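Local coordinates for protein ALDH21) (Physcomitrella patens subsp. patens, PDB 5MZ5) that catalyses the NADP(+)-dependent oxidation of succinic semialdehyde to succinate, as a member of the aldehyde dehydrogenase family, at the interface of chains A and B. Numbering follows the deposited sequence. Chains: chain A/B, ALDH21).

Contact 1: the interface of chains A and B. Residues chain A 464, 484, 491; chain B 503-504.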
ATOM      1  N   GLY A 464     -17.124  -1.546  14.550  1.00 25.08           N
ATOM      2  CA  GLY A 464     -16.336  -1.102  13.394  1.00 24.10           C
ATOM      3  C   GLY A 464     -15.437   0.100  13.708  1.00 27.27           C
ATOM      4  O   GLY A 464     -14.403   0.301  13.071  1.00 26.53           O
ATOM      5  N   LEU A 484     -20.280  -4.463  12.965  1.00 27.10           N
ATOM      6  CA  LEU A 484     -20.343  -5.892  13.208  1.00 26.12           C
ATOM      7  C   LEU A 484     -21.741  -6.206  13.672  1.00 26.59           C
ATOM      8  O   LEU A 484     -22.552  -5.285  13.877  1.00 24.56           O
ATOM      9  CB  LEU A 484     -19.305  -6.292  14.296  1.00 25.71           C
ATOM     10  CG  LEU A 484     -17.838  -5.886  14.053  1.00 27.88           C
ATOM     11  CD1 LEU A 484     -16.929  -6.473  15.143  1.00 26.88           C
ATOM     12  CD2 LEU A 484     -17.350  -6.312  12.669  1.00 25.72           C
ATOM     13  N   ARG A 491     -18.008  -1.607   4.637  1.00 23.85           N
ATOM     14  CA  ARG A 491     -17.748  -0.262   5.097  1.00 24.06           C
ATOM     15  C   ARG A 491     -18.025   0.786   4.043  1.00 28.85           C
ATOM     16  O   ARG A 491     -17.749   0.590   2.855  1.00 27.08           O
ATOM     17  CB  ARG A 491     -16.264  -0.104   5.560  1.00 21.70           C
ATOM     18  CG  ARG A 491     -15.805  -1.016   6.680  1.00 29.90           C
ATOM     19  CD  ARG A 491     -16.443  -0.662   8.021  1.00 27.48           C
ATOM     20  NE  ARG A 491     -16.008  -1.583   9.060  1.00 27.58           N
ATOM     21  CZ  ARG A 491     -16.596  -2.743   9.318  1.00 32.08           C
ATOM     22  NH1 ARG A 491     -17.679  -3.109   8.643  1.00 18.88           N
ATOM     23  NH2 ARG A 491     -16.118  -3.537  10.264  1.00 17.76           N
TER
ATOM     24  N   GLU B 503     -11.987  -8.284   9.587  1.00 24.40           N
ATOM     25  CA  GLU B 503     -12.888  -7.147   9.748  1.00 23.01           C
ATOM     26  C   GLU B 503     -12.071  -5.912  10.070  1.00 26.56           C
ATOM     27  O   GLU B 503     -11.127  -5.970  10.855  1.00 27.36           O
ATOM     28  CB  GLU B 503     -13.960  -7.398  10.821  1.00 23.71           C
ATOM     29  CG  GLU B 503     -15.156  -8.154  10.277  1.00 28.76           C
ATOM     30  CD  GLU B 503     -16.164  -7.371   9.447  1.00 46.96           C
ATOM     31  OE1 GLU B 503     -15.875  -6.227   9.016  1.00 38.60           O
ATOM     32  OE2 GLU B 503     -17.293  -7.886   9.292  1.00 36.68           O
ATOM     33  N   THR B 504     -12.433  -4.806   9.462  1.00 22.79           N
ATOM     34  CA  THR B 504     -11.767  -3.523   9.664  1.00 23.43           C
ATOM     35  C   THR B 504     -12.314  -2.864  10.941  1.00 26.89           C
ATOM     36  O   THR B 504     -13.534  -2.833  11.159  1.00 28.06           O
ATOM     37  CB  THR B 504     -11.985  -2.647   8.413  1.00 30.26           C
ATOM     38  OG1 THR B 504     -11.323  -3.278   7.317  1.00 36.00           O
ATOM     39  CG2 THR B 504     -11.487  -1.209   8.590  1.00 28.18           C
TER
HETATM   40  O   HOH W   1     -19.207  -5.942   8.483  1.00 41.67           O

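Contact 2: the interface of chains A and B. Residues chain A 175, 177, 505; chain B 458-460.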
ATOM      1  N   LYS A 175      -5.662  -5.184 -11.548  1.00 27.51           N
ATOM      2  CA  LYS A 175      -6.362  -3.928 -11.781  1.00 27.43           C
ATOM      3  C   LYS A 175      -7.811  -4.081 -11.321  1.00 30.40           C
ATOM      4  O   LYS A 175      -8.331  -5.189 -11.269  1.00 30.04           O
ATOM      5  CB  LYS A 175      -6.273  -3.589 -13.288  1.00 30.76           C
ATOM      6  CG  LYS A 175      -6.504  -2.152 -13.669  1.00 44.83           C
ATOM      7  CD  LYS A 175      -5.881  -1.874 -15.021  1.00 54.91           C
ATOM      8  CE  LYS A 175      -6.872  -1.345 -16.023  1.00 61.37           C
ATOM      9  NZ  LYS A 175      -6.187  -0.910 -17.269  1.00 67.25           N
ATOM     10  N   PHE A 177     -11.905  -2.933 -11.697  1.00 22.59           N
ATOM     11  CA  PHE A 177     -12.868  -2.515 -12.710  1.00 22.20           C
ATOM     12  C   PHE A 177     -14.225  -2.192 -12.105  1.00 24.13           C
ATOM     13  O   PHE A 177     -14.595  -2.833 -11.125  1.00 23.09           O
ATOM     14  CB  PHE A 177     -13.022  -3.648 -13.753  1.00 24.03           C
ATOM     15  CG  PHE A 177     -11.811  -3.850 -14.630  1.00 25.20           C
ATOM     16  CD1 PHE A 177     -10.707  -4.568 -14.169  1.00 27.74           C
ATOM     17  CD2 PHE A 177     -11.772  -3.328 -15.920  1.00 27.00           C
ATOM     18  CE1 PHE A 177      -9.569  -4.722 -14.972  1.00 28.92           C
ATOM     19  CE2 PHE A 177     -10.643  -3.501 -16.729  1.00 30.67           C
ATOM     20  CZ  PHE A 177      -9.559  -4.219 -16.259  1.00 28.18           C
ATOM     21  N   LYS A 505      -9.370  -7.903 -11.248  1.00 20.42           N
ATOM     22  CA  LYS A 505      -9.021  -8.694 -12.433  1.00 18.87           C
ATOM     23  C   LYS A 505      -7.511  -8.768 -12.506  1.00 21.14           C
ATOM     24  O   LYS A 505      -6.833  -7.750 -12.383  1.00 19.55           O
ATOM     25  CB  LYS A 505      -9.598  -8.109 -13.731  1.00 19.18           C
ATOM     26  CG  LYS A 505      -9.566  -9.077 -14.929  1.00 21.55           C
ATOM     27  CD  LYS A 505      -9.984  -8.413 -16.255  1.00 22.06           C
ATOM     28  CE  LYS A 505     -11.365  -7.750 -16.215  1.00 16.54           C
ATOM     29  NZ  LYS A 505     -11.777  -7.190 -17.537  1.00 22.70           N
TER
ATOM     30  N   PHE B 458      -7.404  -7.828 -21.704  1.00 22.37           N
ATOM     31  CA  PHE B 458      -7.376  -7.599 -20.252  1.00 22.63           C
ATOM     32  C   PHE B 458      -8.533  -6.669 -19.850  1.00 26.66           C
ATOM     33  O   PHE B 458      -9.248  -6.935 -18.891  1.00 25.75           O
ATOM     34  CB  PHE B 458      -6.017  -7.028 -19.803  1.00 23.25           C
ATOM     35  CG  PHE B 458      -5.856  -6.774 -18.322  1.00 23.28           C
ATOM     36  CD1 PHE B 458      -6.405  -7.647 -17.381  1.00 24.54           C
ATOM     37  CD2 PHE B 458      -5.073  -5.717 -17.864  1.00 24.93           C
ATOM     38  CE1 PHE B 458      -6.246  -7.416 -16.011  1.00 23.54           C
ATOM     39  CE2 PHE B 458      -4.906  -5.498 -16.487  1.00 26.27           C
ATOM     40  CZ  PHE B 458      -5.492  -6.353 -15.576  1.00 22.55           C
ATOM     41  N   GLU B 459      -8.750  -5.639 -20.642  1.00 25.33           N
ATOM     42  CA  GLU B 459      -9.798  -4.660 -20.430  1.00 26.00           C
ATOM     43  C   GLU B 459     -11.229  -5.178 -20.632  1.00 29.14           C
ATOM     44  O   GLU B 459     -12.117  -4.810 -19.851  1.00 29.10           O
ATOM     45  CB  GLU B 459      -9.555  -3.463 -21.362  1.00 27.70           C
ATOM     46  CG  GLU B 459     -10.020  -2.129 -20.804  1.00 40.70           C
ATOM     47  CD  GLU B 459      -9.389  -1.644 -19.512  1.00 50.99           C
ATOM     48  OE1 GLU B 459     -10.076  -0.889 -18.790  1.00 52.62           O
ATOM     49  OE2 GLU B 459      -8.225  -2.011 -19.217  1.00 37.15           O
ATOM     50  N   HIS B 460     -11.461  -5.987 -21.683  1.00 24.28           N
ATOM     51  CA  HIS B 460     -12.820  -6.375 -22.074  1.00 25.51           C
ATOM     52  C   HIS B 460     -13.260  -7.784 -21.714  1.00 28.60           C
ATOM     53  O   HIS B 460     -14.464  -8.025 -21.723  1.00 28.66           O
ATOM     54  CB  HIS B 460     -13.029  -6.121 -23.567  1.00 27.11           C
ATOM     55  CG  HIS B 460     -12.938  -4.662 -23.884  1.00 31.94           C
ATOM     56  ND1 HIS B 460     -11.754  -4.093 -24.339  1.00 34.86           N
ATOM     57  CD2 HIS B 460     -13.835  -3.677 -23.655  1.00 34.71           C
ATOM     58  CE1 HIS B 460     -11.998  -2.794 -24.441  1.00 34.55           C
ATOM     59  NE2 HIS B 460     -13.234  -2.497 -24.039  1.00 35.03           N
TER

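Contact 1: the interface of chains A and B
Loop residues A:Leu484 and A:Arg491 of chain A meet the start of strand 502-510 of chain B, where B:Glu503 and B:Thr504 come up against them. The guanidinium of A:Arg491 carries the polar contact. Its NH2 donates to the backbone carbonyl O of B:Thr504 at 2.8 Å, a fairly straight bond with 159° at the hydrogen; the acceptor lies close to the guanidinium plane and the donor in the carbonyl plane. The same NH2 stands 3.0 Å from the carboxylate OE1 of B:Glu503. That pair is a salt bridge without a hydrogen bond, because the N-H points away from OE1. The two flat groups are nearly parallel, with 17° between their planes, although the side chains that carry them run at about a right angle. Water 1 ties the other branches together, lying 3.2 Å from NH1 of A:Arg491 and 2.8 Å from OE2 of B:Glu503. The glutamate bends at its second torsion (chi2 -77°), which folds the carboxylate back toward the arginine. Methyl CD2 of A:Leu484 sits on the same side of the carboxylate plane as that NH2, over the face and 3.6 Å from CD of B:Glu503, the two side chains sliding past each other in opposite directions. A methionine at A:Arg491 would probably leave the B:Glu503 carboxylate without its charge partner and the B:Thr504 carbonyl without this donor. The site is part of the two-fold subunit interface of this aldehyde dehydrogenase, where the last strand of chain B begins its run along chain A, about 8 Å from the catalytic glutamate A:Glu285 to the centre of the patch.

Contact 2: the interface of chains A and B
B:Glu459 reaches from helix 451-460 to A:Lys175 and A:Phe177, while B:Phe458 beside it meets A:Lys505; in this aldehyde dehydrogenase fold the chain A residues come from strands 170-178 and 502-510. A:Lys175 NZ donates to OE2 of the B:Glu459 carboxylate at 3.0 Å, on the syn lone pair, making a salt bridge between side chains that meet at about a right angle. The other carboxylate oxygen, OE1, sits 3.4 Å from ring atom CE2 of A:Phe177, with ring and carboxylate planes turned 50° apart. A:Lys505 NZ donates to the main-chain O of B:Phe458 at 2.9 Å, the donor tilted 18° from the carbonyl plane. This carbonyl lies in the last turn of its helix, where the helix dipole would probably favour an ammonium group.

Both lysine chains pass on the same side of the B:Phe458 ring, at different parts of its rim: its CZ lies 3.7 Å from CB of A:Lys175, and its CD1 lies 3.8 Å from CD of A:Lys505. CG of this phenylalanine is anti to the backbone N (chi1 -179°), which extends the ring toward both strands. Further back, CE of A:Lys505 rests 3.7 Å above one face of the A:Phe177 ring, toward its rim, a support that would probably steady the lysine chain.

The C-alpha centres of contact 1 and contact 2 are about 28 Å apart within one two-fold interface. Strand 502-510 takes part in both, through chain B in contact 1 and through chain A in contact 2, so each subunit lends its C-terminal strand to the other. By the two-fold symmetry, neighbouring residues of one strand serve both contacts, B:Thr504 in contact 1 and the counterpart of A:Lys505 in the twin of contact 2. Contact 1 is near the catalytic glutamate, whereas contact 2 is about 26 Å from it, apparently more a matter of holding the subunit pair together within the deposited tetramer.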